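Local coordinates for flagellar hook-associated protein 3 (Bacillus cereus, PDB 5ZIY) that probably forms part of the junction between the flagellar hook and filament, at residues Asn33-Val45 and Val83-Phe97. Residues are numbered along the deposited sequence; the frame is centred on the assembly and turned at random.
Sequences NVLTQTENTLQGV and VVYLANTKEQGRYIF. With ZN (zinc ion), chain D.
Thr41, Leu42 and Phe97 form the apolar centre, where residues 33-45 of helix 8-60 lie over the loop that follows helix 67-87. The ring of Phe97 takes the methyl CG2 of Thr41 at its edge, in plane, 3.8 Å from CE2, while Leu42 CD2 comes obliquely to CZ at the same distance. With Thr41 OG1 beside the backbone N (chi1 -56°), CG2 falls anti to that N and faces the ring, while OG1 turns back to its own helix, bonding Gln37 O. Leu140 of helix 137-155 also touches Phe97. Toward Val45 the two short helical segments run antiparallel at 164°. There Leu86 CD1 packs against the Gly44 backbone, 3.4 Å from its C. On the other side of the centre, Ile96 CD1 lies 3.8 Å from Thr38 CA.

Farther toward the start of the helical segment the contact turns polar. Glu91, the first residue of the type I' turn of the 90-95 hairpin, swings its carboxylate toward the helix through a bend at chi2 (54°). Asn33 ND2 donates to Glu91 OE2 at 2.8 Å, from above the carboxylate plane; Gln92 NE2 reaches that oxygen from the opposite face. Gln37 NE2 makes a weak bond to Glu91 OE1, its position less certain. Both carboxylate oxygens of Glu91 bind a zinc ion, OE2 at 2.5 Å, in a bidentate grip, and a water is a further ligand. Two amide donors and the metal thus converge on OE2, which would probably stabilise the negative charge of Glu91 and restrict its rotation, tying hairpin to helix at the polar edge.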
loop_
_atom_site.group_PDB
_atom_site.type_symbol
_atom_site.label_atom_id
_atom_site.label_comp_id
_atom_site.label_asym_id
_atom_site.label_seq_id
_atom_site.Cartn_x
_atom_site.Cartn_y
_atom_site.Cartn_z
ATOM N N ASN A 33 10.709 6.987 1.559
ATOM C CA ASN A 33 9.560 7.779 1.175
ATOM C C ASN A 33 8.472 6.907 0.465
ATOM O O ASN A 33 7.314 6.991 0.779
ATOM C CB ASN A 33 10.013 8.939 0.326
ATOM C CG ASN A 33 8.877 9.711 -0.260
ATOM O OD1 ASN A 33 7.991 10.175 0.456
ATOM N ND2 ASN A 33 8.916 9.904 -1.605
ATOM N N VAL A 34 8.865 6.055 -0.467
ATOM C CA VAL A 34 7.911 5.222 -1.185
ATOM C C VAL A 34 7.258 4.208 -0.236
ATOM O O VAL A 34 6.054 4.023 -0.246
ATOM C CB VAL A 34 8.613 4.519 -2.337
ATOM C CG1 VAL A 34 7.792 3.393 -2.853
ATOM C CG2 VAL A 34 8.895 5.539 -3.458
ATOM N N LEU A 35 8.060 3.609 0.627
ATOM C CA LEU A 35 7.592 2.701 1.626
ATOM C C LEU A 35 6.696 3.332 2.690
ATOM O O LEU A 35 5.698 2.736 3.098
ATOM C CB LEU A 35 8.775 2.023 2.304
ATOM C CG LEU A 35 9.591 1.099 1.401
ATOM C CD1 LEU A 35 10.815 0.577 2.122
ATOM C CD2 LEU A 35 8.725 -0.060 0.874
ATOM N N THR A 36 7.030 4.530 3.128
ATOM C CA THR A 36 6.158 5.213 4.083
ATOM C C THR A 36 4.815 5.482 3.456
ATOM O O THR A 36 3.788 5.208 4.057
ATOM C CB THR A 36 6.815 6.493 4.571
ATOM O OG1 THR A 36 8.010 6.105 5.219
ATOM C CG2 THR A 36 5.917 7.292 5.541
ATOM N N GLN A 37 4.820 5.936 2.211
ATOM C CA GLN A 37 3.576 6.260 1.530
ATOM C C GLN A 37 2.746 5.006 1.365
ATOM O O GLN A 37 1.532 5.038 1.545
ATOM C CB GLN A 37 3.843 6.920 0.176
ATOM C CG GLN A 37 4.324 8.367 0.281
ATOM C CD GLN A 37 4.179 9.156 -1.044
ATOM O OE1 GLN A 37 3.209 8.982 -1.803
ATOM N NE2 GLN A 37 5.141 10.030 -1.308
ATOM N N THR A 38 3.406 3.907 1.015
ATOM C CA THR A 38 2.754 2.639 0.887
ATOM C C THR A 38 2.115 2.205 2.202
ATOM O O THR A 38 0.954 1.793 2.241
ATOM C CB THR A 38 3.737 1.559 0.396
ATOM O OG1 THR A 38 4.394 2.005 -0.807
ATOM C CG2 THR A 38 3.007 0.264 0.143
ATOM N N GLU A 39 2.865 2.298 3.285
ATOM C CA GLU A 39 2.375 1.821 4.549
ATOM C C GLU A 39 1.184 2.671 5.046
ATOM O O GLU A 39 0.230 2.141 5.617
ATOM C CB GLU A 39 3.526 1.826 5.539
ATOM C CG GLU A 39 3.208 1.261 6.839
ATOM C CD GLU A 39 4.383 1.386 7.811
ATOM O OE1 GLU A 39 5.214 2.284 7.592
ATOM O OE2 GLU A 39 4.469 0.583 8.766
ATOM N N ASN A 40 1.263 3.978 4.812
ATOM C CA ASN A 40 0.218 4.915 5.197
ATOM C C ASN A 40 -1.070 4.649 4.402
ATOM O O ASN A 40 -2.151 4.731 4.958
ATOM C CB ASN A 40 0.679 6.380 4.998
ATOM C CG ASN A 40 1.682 6.857 6.060
ATOM O OD1 ASN A 40 1.965 6.169 7.050
ATOM N ND2 ASN A 40 2.206 8.075 5.867
ATOM N N THR A 41 -0.942 4.326 3.109
ATOM C CA THR A 41 -2.069 3.978 2.255
ATOM C C THR A 41 -2.733 2.686 2.741
ATOM O O THR A 41 -3.965 2.605 2.881
ATOM C CB THR A 41 -1.588 3.848 0.798
ATOM O OG1 THR A 41 -0.949 5.080 0.435
ATOM C CG2 THR A 41 -2.718 3.540 -0.177
ATOM N N LEU A 42 -1.923 1.693 3.061
ATOM C CA LEU A 42 -2.426 0.431 3.614
ATOM C C LEU A 42 -3.158 0.605 4.935
ATOM O O LEU A 42 -4.199 -0.060 5.149
ATOM C CB LEU A 42 -1.291 -0.614 3.746
ATOM C CG LEU A 42 -0.836 -1.135 2.380
ATOM C CD1 LEU A 42 0.554 -1.711 2.494
ATOM C CD2 LEU A 42 -1.846 -2.195 1.728
ATOM N N GLN A 43 -2.644 1.482 5.802
ATOM C CA GLN A 43 -3.292 1.751 7.099
ATOM C C GLN A 43 -4.630 2.478 6.873
ATOM O O GLN A 43 -5.609 2.221 7.553
ATOM C CB GLN A 43 -2.383 2.503 8.096
ATOM C CG GLN A 43 -0.973 1.868 8.330
ATOM C CD GLN A 43 -0.782 1.044 9.596
ATOM O OE1 GLN A 43 0.360 0.969 10.121
ATOM N NE2 GLN A 43 -1.872 0.421 10.119
ATOM N N GLY A 44 -4.681 3.342 5.872
ATOM C CA GLY A 44 -5.876 4.023 5.524
ATOM C C GLY A 44 -6.923 3.036 5.015
ATOM O O GLY A 44 -8.099 3.201 5.331
ATOM N N VAL A 45 -6.502 2.026 4.240
ATOM C CA VAL A 45 -7.406 0.964 3.813
ATOM C C VAL A 45 -7.869 0.115 5.008
ATOM O O VAL A 45 -9.046 -0.134 5.135
ATOM C CB VAL A 45 -6.803 0.078 2.707
ATOM C CG1 VAL A 45 -7.818 -1.051 2.279
ATOM C CG2 VAL A 45 -6.392 0.950 1.427
ATOM N N VAL A 83 -11.466 4.213 -0.562
ATOM C CA VAL A 83 -10.562 3.092 -0.812
ATOM C C VAL A 83 -10.072 3.074 -2.252
ATOM O O VAL A 83 -8.921 2.719 -2.507
ATOM C CB VAL A 83 -11.221 1.724 -0.452
ATOM C CG1 VAL A 83 -10.348 0.564 -0.886
ATOM C CG2 VAL A 83 -11.471 1.671 1.061
ATOM N N VAL A 84 -10.949 3.420 -3.194
ATOM C CA VAL A 84 -10.542 3.578 -4.581
ATOM C C VAL A 84 -9.479 4.721 -4.702
ATOM O O VAL A 84 -8.479 4.544 -5.351
ATOM C CB VAL A 84 -11.736 3.827 -5.515
ATOM C CG1 VAL A 84 -11.249 4.164 -6.923
ATOM C CG2 VAL A 84 -12.615 2.618 -5.615
ATOM N N TYR A 85 -9.701 5.859 -4.061
ATOM C CA TYR A 85 -8.692 6.933 -3.994
ATOM C C TYR A 85 -7.352 6.406 -3.487
ATOM O O TYR A 85 -6.332 6.601 -4.135
ATOM C CB TYR A 85 -9.225 8.074 -3.131
ATOM C CG TYR A 85 -8.252 9.086 -2.543
ATOM C CD1 TYR A 85 -7.702 10.137 -3.306
ATOM C CD2 TYR A 85 -7.965 9.060 -1.176
ATOM C CE1 TYR A 85 -6.839 11.098 -2.707
ATOM C CE2 TYR A 85 -7.123 10.001 -0.582
ATOM C CZ TYR A 85 -6.553 11.002 -1.335
ATOM O OH TYR A 85 -5.719 11.903 -0.639
ATOM N N LEU A 86 -7.392 5.649 -2.394
ATOM C CA LEU A 86 -6.213 5.101 -1.775
ATOM C C LEU A 86 -5.550 4.056 -2.685
ATOM O O LEU A 86 -4.345 3.992 -2.780
ATOM C CB LEU A 86 -6.515 4.513 -0.361
ATOM C CG LEU A 86 -6.932 5.403 0.811
ATOM C CD1 LEU A 86 -7.435 4.537 2.023
ATOM C CD2 LEU A 86 -5.819 6.410 1.341
ATOM N N ALA A 87 -6.312 3.245 -3.378
ATOM C CA ALA A 87 -5.743 2.261 -4.269
ATOM C C ALA A 87 -5.025 2.891 -5.470
ATOM O O ALA A 87 -4.101 2.282 -6.055
ATOM C CB ALA A 87 -6.863 1.235 -4.715
ATOM N N ASN A 88 -5.416 4.121 -5.821
ATOM C CA ASN A 88 -4.836 4.865 -6.898
ATOM C C ASN A 88 -3.719 5.825 -6.455
ATOM O O ASN A 88 -3.383 6.708 -7.215
ATOM C CB ASN A 88 -5.949 5.658 -7.654
ATOM C CG ASN A 88 -6.856 4.751 -8.451
ATOM O OD1 ASN A 88 -6.413 3.701 -8.910
ATOM N ND2 ASN A 88 -8.126 5.136 -8.611
ATOM N N THR A 89 -3.128 5.627 -5.267
ATOM C CA THR A 89 -1.989 6.421 -4.812
ATOM C C THR A 89 -0.775 6.338 -5.759
ATOM O O THR A 89 -0.394 5.272 -6.229
ATOM C CB THR A 89 -1.597 6.071 -3.336
ATOM O OG1 THR A 89 -2.728 6.309 -2.499
ATOM C CG2 THR A 89 -0.421 6.924 -2.835
ATOM N N LYS A 90 -0.241 7.514 -6.086
ATOM C CA LYS A 90 0.847 7.674 -7.054
ATOM C C LYS A 90 2.014 8.450 -6.446
ATOM O O LYS A 90 1.810 9.438 -5.802
ATOM C CB LYS A 90 0.312 8.420 -8.253
ATOM C CG LYS A 90 1.304 8.778 -9.341
ATOM C CD LYS A 90 0.533 9.473 -10.504
ATOM C CE LYS A 90 1.425 9.837 -11.684
ATOM N NZ LYS A 90 0.820 10.950 -12.473
ATOM N N GLU A 91 3.233 7.969 -6.657
ATOM C CA GLU A 91 4.412 8.594 -6.133
ATOM C C GLU A 91 5.546 8.337 -7.095
ATOM O O GLU A 91 5.649 7.222 -7.609
ATOM C CB GLU A 91 4.729 7.968 -4.763
ATOM C CG GLU A 91 6.026 8.434 -4.102
ATOM C CD GLU A 91 6.152 9.931 -3.959
ATOM O OE1 GLU A 91 5.126 10.662 -3.894
ATOM O OE2 GLU A 91 7.319 10.382 -3.899
ATOM N N GLN A 92 6.393 9.358 -7.334
ATOM C CA GLN A 92 7.517 9.278 -8.282
ATOM C C GLN A 92 7.057 8.688 -9.583
ATOM O O GLN A 92 7.656 7.728 -10.065
ATOM C CB GLN A 92 8.661 8.401 -7.757
ATOM C CG GLN A 92 9.285 8.825 -6.432
ATOM C CD GLN A 92 9.693 10.274 -6.442
ATOM O OE1 GLN A 92 10.237 10.765 -7.442
ATOM N NE2 GLN A 92 9.480 10.963 -5.322
ATOM N N GLY A 93 6.001 9.244 -10.163
ATOM C CA GLY A 93 5.623 8.894 -11.509
ATOM C C GLY A 93 4.936 7.550 -11.725
ATOM O O GLY A 93 4.515 7.270 -12.816
ATOM N N ARG A 94 4.777 6.758 -10.676
ATOM C CA ARG A 94 4.132 5.474 -10.788
ATOM C C ARG A 94 3.142 5.200 -9.661
ATOM O O ARG A 94 3.275 5.729 -8.550
ATOM C CB ARG A 94 5.184 4.373 -10.791
ATOM C CG ARG A 94 6.082 4.338 -12.048
ATOM C CD ARG A 94 5.271 3.946 -13.233
ATOM N NE ARG A 94 6.039 3.849 -14.475
ATOM C CZ ARG A 94 6.169 4.817 -15.395
ATOM N NH1 ARG A 94 5.623 6.006 -15.197
ATOM N NH2 ARG A 94 6.850 4.603 -16.510
ATOM N N TYR A 95 2.145 4.365 -9.966
ATOM C CA TYR A 95 1.163 3.940 -8.954
ATOM C C TYR A 95 1.698 2.840 -8.069
ATOM O O TYR A 95 2.155 1.815 -8.563
ATOM C CB TYR A 95 -0.123 3.501 -9.628
ATOM C CG TYR A 95 -0.811 4.636 -10.350
ATOM C CD1 TYR A 95 -1.642 5.498 -9.677
ATOM C CD2 TYR A 95 -0.661 4.817 -11.710
ATOM C CE1 TYR A 95 -2.288 6.560 -10.335
ATOM C CE2 TYR A 95 -1.295 5.913 -12.389
ATOM C CZ TYR A 95 -2.102 6.754 -11.691
ATOM O OH TYR A 95 -2.753 7.781 -12.333
ATOM N N ILE A 96 1.633 3.014 -6.753
ATOM C CA ILE A 96 2.203 1.992 -5.888
ATOM C C ILE A 96 1.499 0.649 -5.961
ATOM O O ILE A 96 2.110 -0.417 -5.633
ATOM C CB ILE A 96 2.308 2.442 -4.420
ATOM C CG1 ILE A 96 0.974 2.925 -3.919
ATOM C CG2 ILE A 96 3.369 3.612 -4.252
ATOM C CD1 ILE A 96 0.861 2.880 -2.371
ATOM N N PHE A 97 0.223 0.690 -6.358
ATOM C CA PHE A 97 -0.582 -0.522 -6.609
ATOM C C PHE A 97 -0.982 -0.719 -8.068
ATOM O O PHE A 97 -1.850 -1.577 -8.404
ATOM C CB PHE A 97 -1.793 -0.514 -5.692
ATOM C CG PHE A 97 -1.434 -0.517 -4.250
ATOM C CD1 PHE A 97 -0.791 -1.611 -3.696
ATOM C CD2 PHE A 97 -1.760 0.530 -3.437
ATOM C CE1 PHE A 97 -0.452 -1.620 -2.346
ATOM C CE2 PHE A 97 -1.433 0.509 -2.087
ATOM C CZ PHE A 97 -0.767 -0.566 -1.550
HETATM ZN ZN ZN D . 6.679 12.755 -4.172
HETATM O O HOH W 1 5.984 12.704 -1.748
#